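Local coordinates for PA14 domain-containing protein (Clostridium clariflavum, PDB 6QDI) that probably senses plant-biomass polysaccharides outside the cell through tandem calcium-binding PA14 domains of a membrane-bound RsgI-type anti-sigma factor, at residues A[215-221]-A[241-247]. Sequence-based numbering, arbitrary orientation.
Sequences VFYVSYD and EINTAKT. With CA (calcium ion), chain E.
With CG held between its own backbone N and carbonyl carbon (chi1 55°), Tyr220 swings its ring across the neighbouring strand toward Glu241, whose CG takes up the same kind of position (chi1 62°) before the chain runs out straight to the carboxylate. The phenol OH thereby donates to Glu241 OE2 at 2.7 Å, arriving on the anti side and somewhat out of the carboxylate plane, with the ring and carboxylate planes 44° apart. Over one face of the ring, Asn243 O sits 3.6 Å from its plane, displaced toward the rim, while also accepting the backbone bond from Tyr220 N (2.9 Å). The other carboxylate oxygen, Glu241 OE1, receives Asn243 ND2 from above its plane at 3.1 Å, so both oxygens are engaged.

The backbones pair as antiparallel strands, with Val218–Ala245 and Tyr220–Asn243 as hydrogen-bonded pairs. On the face opposite Tyr220, Ser219 OG and Thr244 OG1 share a hydrogen bond of 2.8 Å, and Lys246 CD lies 3.7 Å from Tyr217 CE2; the Tyr217 hydroxyl itself bonds to Glu278. Farther along, Thr247 OG1 accepts from Phe216 N at 3.0 Å, a side chain taking the place of a backbone carbonyl.

This is an edge of one sheet of the second PA14 beta-sandwich, with strand 271-279 on the other side of 215-220. Where the strand turns out of the sheet, Asp221 OD1 binds calcium at 2.4 Å with Asp222, Asn266, Gly268 and Ala270. The short phenol–carboxylate bond probably steadies Glu241's negative charge and, with the strand pairing, ties the 241 corner to the chain entering the calcium site.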
loop_
_atom_site.group_PDB
_atom_site.type_symbol
_atom_site.label_atom_id
_atom_site.label_comp_id
_atom_site.label_asym_id
_atom_site.label_seq_id
_atom_site.Cartn_x
_atom_site.Cartn_y
_atom_site.Cartn_z
ATOM N N VAL A 215 -7.563 -7.694 -21.396
ATOM C CA VAL A 215 -6.942 -8.839 -20.712
ATOM C C VAL A 215 -6.977 -8.534 -19.216
ATOM O O VAL A 215 -6.645 -7.442 -18.818
ATOM C CB VAL A 215 -5.475 -9.032 -21.193
ATOM C CG1 VAL A 215 -4.764 -10.078 -20.362
ATOM C CG2 VAL A 215 -5.471 -9.448 -22.670
ATOM N N PHE A 216 -7.353 -9.538 -18.428
ATOM C CA PHE A 216 -7.294 -9.427 -16.969
ATOM C C PHE A 216 -6.075 -10.177 -16.440
ATOM O O PHE A 216 -5.756 -11.279 -16.903
ATOM C CB PHE A 216 -8.558 -9.992 -16.336
ATOM C CG PHE A 216 -9.774 -9.252 -16.732
ATOM C CD1 PHE A 216 -10.158 -8.126 -16.026
ATOM C CD2 PHE A 216 -10.565 -9.661 -17.761
ATOM C CE1 PHE A 216 -11.295 -7.412 -16.359
ATOM C CE2 PHE A 216 -11.688 -8.944 -18.122
ATOM C CZ PHE A 216 -12.047 -7.801 -17.424
ATOM N N TYR A 217 -5.423 -9.561 -15.464
ATOM C CA TYR A 217 -4.242 -10.123 -14.801
ATOM C C TYR A 217 -4.558 -10.270 -13.328
ATOM O O TYR A 217 -5.005 -9.325 -12.669
ATOM C CB TYR A 217 -3.039 -9.220 -14.946
ATOM C CG TYR A 217 -2.582 -8.962 -16.368
ATOM C CD1 TYR A 217 -3.169 -8.024 -17.188
ATOM C CD2 TYR A 217 -1.536 -9.697 -16.886
ATOM C CE1 TYR A 217 -2.708 -7.841 -18.499
ATOM C CE2 TYR A 217 -1.078 -9.500 -18.173
ATOM C CZ TYR A 217 -1.681 -8.569 -18.965
ATOM O OH TYR A 217 -1.277 -8.343 -20.269
ATOM N N VAL A 218 -4.254 -11.438 -12.784
ATOM C CA VAL A 218 -4.357 -11.654 -11.343
ATOM C C VAL A 218 -2.973 -12.015 -10.843
ATOM O O VAL A 218 -2.384 -13.032 -11.258
ATOM C CB VAL A 218 -5.344 -12.777 -11.016
ATOM C CG1 VAL A 218 -5.394 -13.057 -9.533
ATOM C CG2 VAL A 218 -6.717 -12.394 -11.499
ATOM N N SER A 219 -2.438 -11.187 -9.950
ATOM C CA SER A 219 -1.148 -11.469 -9.291
ATOM C C SER A 219 -1.463 -11.889 -7.867
ATOM O O SER A 219 -2.213 -11.221 -7.204
ATOM C CB SER A 219 -0.304 -10.220 -9.297
ATOM O OG SER A 219 -0.048 -9.760 -10.596
ATOM N N TYR A 220 -0.910 -13.001 -7.417
ATOM C CA TYR A 220 -1.346 -13.628 -6.158
ATOM C C TYR A 220 -0.178 -14.231 -5.398
ATOM O O TYR A 220 0.805 -14.725 -5.999
ATOM C CB TYR A 220 -2.424 -14.731 -6.421
ATOM C CG TYR A 220 -1.976 -15.793 -7.401
ATOM C CD1 TYR A 220 -2.151 -15.645 -8.759
ATOM C CD2 TYR A 220 -1.315 -16.959 -6.985
ATOM C CE1 TYR A 220 -1.666 -16.572 -9.674
ATOM C CE2 TYR A 220 -0.879 -17.898 -7.910
ATOM C CZ TYR A 220 -1.024 -17.693 -9.242
ATOM O OH TYR A 220 -0.577 -18.584 -10.200
ATOM N N ASP A 221 -0.370 -14.246 -4.080
ATOM C CA ASP A 221 0.462 -15.039 -3.171
ATOM C C ASP A 221 -0.569 -15.538 -2.152
ATOM O O ASP A 221 -1.006 -14.725 -1.332
ATOM C CB ASP A 221 1.512 -14.174 -2.482
ATOM C CG ASP A 221 2.255 -14.899 -1.395
ATOM O OD1 ASP A 221 1.792 -16.025 -0.995
ATOM O OD2 ASP A 221 3.278 -14.370 -0.929
ATOM N N GLU A 241 1.998 -20.758 -4.770
ATOM C CA GLU A 241 3.159 -20.038 -5.310
ATOM C C GLU A 241 2.847 -18.537 -5.343
ATOM O O GLU A 241 1.702 -18.082 -5.250
ATOM C CB GLU A 241 3.415 -20.479 -6.787
ATOM C CG GLU A 241 2.242 -20.147 -7.743
ATOM C CD GLU A 241 2.451 -20.512 -9.215
ATOM O OE1 GLU A 241 3.577 -20.939 -9.586
ATOM O OE2 GLU A 241 1.462 -20.346 -10.001
ATOM N N ILE A 242 3.890 -17.755 -5.573
ATOM C CA ILE A 242 3.750 -16.327 -5.861
ATOM C C ILE A 242 3.878 -16.190 -7.357
ATOM O O ILE A 242 4.921 -16.523 -7.903
ATOM C CB ILE A 242 4.861 -15.497 -5.179
ATOM C CG1 ILE A 242 4.888 -15.784 -3.669
ATOM C CG2 ILE A 242 4.670 -13.996 -5.467
ATOM C CD1 ILE A 242 6.136 -15.307 -2.953
ATOM N N ASN A 243 2.822 -15.750 -8.047
ATOM C CA ASN A 243 2.853 -15.711 -9.474
ATOM C C ASN A 243 1.763 -14.803 -9.938
ATOM O O ASN A 243 1.083 -14.114 -9.179
ATOM C CB ASN A 243 2.733 -17.130 -10.045
ATOM C CG ASN A 243 3.598 -17.363 -11.304
ATOM O OD1 ASN A 243 3.769 -16.472 -12.103
ATOM N ND2 ASN A 243 4.142 -18.590 -11.469
ATOM N N THR A 244 1.738 -14.690 -11.247
ATOM C CA THR A 244 0.732 -13.928 -11.919
ATOM C C THR A 244 0.158 -14.865 -12.986
ATOM O O THR A 244 0.847 -15.756 -13.512
ATOM C CB THR A 244 1.283 -12.605 -12.566
ATOM O OG1 THR A 244 1.817 -11.665 -11.602
ATOM C CG2 THR A 244 0.249 -11.885 -13.364
ATOM N N ALA A 245 -1.102 -14.654 -13.313
ATOM C CA ALA A 245 -1.781 -15.361 -14.389
ATOM C C ALA A 245 -2.634 -14.345 -15.132
ATOM O O ALA A 245 -3.012 -13.298 -14.580
ATOM C CB ALA A 245 -2.662 -16.476 -13.830
ATOM N N LYS A 246 -2.988 -14.658 -16.363
ATOM C CA LYS A 246 -3.795 -13.764 -17.168
ATOM C C LYS A 246 -4.823 -14.522 -17.979
ATOM O O LYS A 246 -4.660 -15.718 -18.280
ATOM C CB LYS A 246 -2.941 -12.912 -18.060
ATOM C CG LYS A 246 -2.150 -13.649 -19.138
ATOM C CD LYS A 246 -1.242 -12.696 -19.929
ATOM C CE LYS A 246 -0.321 -13.363 -20.945
ATOM N NZ LYS A 246 -0.888 -14.527 -21.664
ATOM N N THR A 247 -5.871 -13.786 -18.339
ATOM C CA THR A 247 -6.854 -14.305 -19.287
ATOM C C THR A 247 -6.314 -14.171 -20.713
ATOM O O THR A 247 -5.376 -13.426 -20.970
ATOM C CB THR A 247 -8.209 -13.579 -19.165
ATOM O OG1 THR A 247 -8.088 -12.215 -19.566
ATOM C CG2 THR A 247 -8.733 -13.639 -17.736
HETATM CA CA CA E . 1.614 -17.022 1.144
#